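Local coordinates for protein HAD family phosphatase (Pseudomonas syringae pv. tomato, PDB 2ODA) that is of uncertain function but probably acts as a hydrolase of the haloacid dehalogenase superfamily, in a subfamily specific to Pseudomonas, at residues Asn150-Arg153 with Glu154-Ala158. Residues are numbered along the deposited sequence; the frame is centred on the assembly and turned at random.
Sequences NAER and EQRRA
R156 turns back along the helix toward E152, and its NH1 donates to the main-chain O of E152 at 3.1 Å. The same oxygen takes the backbone N of R156, so one carbonyl is gripped twice by one residue, the two donors coming from opposite faces of its plane. NH1 stands above that plane, 39° out of it, whereas the oxygen lies almost within the guanidinium plane, at its edge. R156 reaches it with a chain extended from CG to NE; CG and CD pass alongside the carbonyl, and NH1 also touches E152 CB at 3.5 Å. The side chains of E152 and R156 run side by side without pairing their charges: OE2 of E152 stays 4.8 Å from NH1 of R156, and its OE1 bonds instead to the backbone N of N149, just before the helix. These residues form the first turns of helix 150-167, which leads into strand 171-173 at the edge of the parallel Rossmann-like sheet of the HAD fold. The carbonyls of N150 to R153 accept regular i to i+4 bonds from the backbone N of E154 to R157, among them R157 N to R153 O at 3.0 Å. R153 points its guanidinium back to the helix start: with CG anti to the carbonyl carbon (chi1 -81°) and a bend at chi3, its NH2 meets OD1 of N150 at 2.8 Å, in the guanidinium plane. Its NH1 bonds to the O of W145 in helix 142-147, joining the two helices. R157 follows one turn on, one guanidinium face turned to R153 O, which is displaced toward the rim. Its NH2 forms a salt bridge to E154 OE2 at 2.9 Å, approaching from above the carboxylate plane; E154 CB rests against the carbonyl oxygens of N150 and A151.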
loop_
_atom_site.group_PDB
_atom_site.type_symbol
_atom_site.label_atom_id
_atom_site.label_comp_id
_atom_site.label_asym_id
_atom_site.label_seq_id
_atom_site.Cartn_x
_atom_site.Cartn_y
_atom_site.Cartn_z
ATOM N N ASN B 150 -32.280 24.361 6.975
ATOM C CA ASN B 150 -31.926 23.045 7.511
ATOM C C ASN B 150 -32.189 21.953 6.492
ATOM O O ASN B 150 -31.326 21.092 6.243
ATOM C CB ASN B 150 -32.704 22.722 8.806
ATOM C CG ASN B 150 -32.394 23.660 9.947
ATOM O OD1 ASN B 150 -31.689 24.668 9.790
ATOM N ND2 ASN B 150 -32.960 23.353 11.120
ATOM N N ALA B 151 -33.382 21.984 5.897
ATOM C CA ALA B 151 -33.764 20.988 4.907
ATOM C C ALA B 151 -32.780 20.875 3.739
ATOM O O ALA B 151 -32.528 19.775 3.240
ATOM C CB ALA B 151 -35.185 21.267 4.392
ATOM N N GLU B 152 -32.275 22.020 3.277
ATOM C CA GLU B 152 -31.345 22.077 2.157
ATOM C C GLU B 152 -29.985 21.538 2.566
ATOM O O GLU B 152 -29.311 20.897 1.763
ATOM C CB GLU B 152 -31.171 23.528 1.688
ATOM C CG GLU B 152 -32.336 24.018 0.853
ATOM C CD GLU B 152 -32.240 25.481 0.546
ATOM O OE1 GLU B 152 -31.866 26.290 1.436
ATOM O OE2 GLU B 152 -32.565 25.832 -0.595
ATOM N N ARG B 153 -29.556 21.851 3.789
ATOM C CA ARG B 153 -28.310 21.245 4.318
ATOM C C ARG B 153 -28.456 19.723 4.454
ATOM O O ARG B 153 -27.563 18.991 4.077
ATOM C CB ARG B 153 -27.879 21.876 5.652
ATOM C CG ARG B 153 -27.116 23.210 5.509
ATOM C CD ARG B 153 -26.719 23.735 6.896
ATOM N NE ARG B 153 -27.904 24.152 7.642
ATOM C CZ ARG B 153 -28.428 25.372 7.588
ATOM N NH1 ARG B 153 -27.850 26.317 6.843
ATOM N NH2 ARG B 153 -29.522 25.660 8.285
ATOM N N GLU B 154 -29.581 19.259 4.992
ATOM C CA GLU B 154 -29.842 17.818 5.086
ATOM C C GLU B 154 -29.816 17.158 3.707
ATOM O O GLU B 154 -29.188 16.113 3.524
ATOM C CB GLU B 154 -31.173 17.553 5.788
ATOM C CG GLU B 154 -31.541 16.074 5.902
ATOM C CD GLU B 154 -30.462 15.285 6.627
ATOM O OE1 GLU B 154 -29.921 14.321 6.035
ATOM O OE2 GLU B 154 -30.143 15.648 7.779
ATOM N N GLN B 155 -30.506 17.762 2.740
ATOM C CA GLN B 155 -30.545 17.205 1.385
ATOM C C GLN B 155 -29.125 17.059 0.803
ATOM O O GLN B 155 -28.795 16.023 0.251
ATOM C CB GLN B 155 -31.464 18.028 0.456
ATOM C CG GLN B 155 -31.776 17.327 -0.857
ATOM C CD GLN B 155 -32.959 17.947 -1.625
ATOM O OE1 GLN B 155 -33.429 19.033 -1.300
ATOM N NE2 GLN B 155 -33.425 17.255 -2.655
ATOM N N ARG B 156 -28.298 18.093 0.942
ATOM C CA ARG B 156 -26.938 18.068 0.384
ATOM C C ARG B 156 -26.009 17.053 1.068
ATOM O O ARG B 156 -25.206 16.414 0.384
ATOM C CB ARG B 156 -26.329 19.485 0.367
ATOM C CG ARG B 156 -26.943 20.324 -0.785
ATOM C CD ARG B 156 -26.664 21.823 -0.646
ATOM N NE ARG B 156 -27.268 22.595 -1.761
ATOM C CZ ARG B 156 -28.576 22.796 -1.910
ATOM N NH1 ARG B 156 -29.450 22.275 -1.053
ATOM N NH2 ARG B 156 -29.025 23.496 -2.939
ATOM N N ARG B 157 -26.121 16.930 2.391
ATOM C CA ARG B 157 -25.394 15.914 3.148
ATOM C C ARG B 157 -25.800 14.510 2.701
ATOM O O ARG B 157 -24.942 13.673 2.440
ATOM C CB ARG B 157 -25.700 16.030 4.637
ATOM C CG ARG B 157 -24.944 17.115 5.386
ATOM C CD ARG B 157 -25.000 16.828 6.910
ATOM N NE ARG B 157 -26.375 16.811 7.442
ATOM C CZ ARG B 157 -27.025 17.884 7.891
ATOM N NH1 ARG B 157 -26.421 19.079 7.910
ATOM N NH2 ARG B 157 -28.281 17.755 8.331
ATOM N N ALA B 158 -27.106 14.260 2.611
ATOM C CA ALA B 158 -27.605 12.971 2.163
ATOM C C ALA B 158 -27.128 12.619 0.736
ATOM O O ALA B 158 -26.742 11.485 0.468
ATOM C CB ALA B 158 -29.145 12.918 2.284
#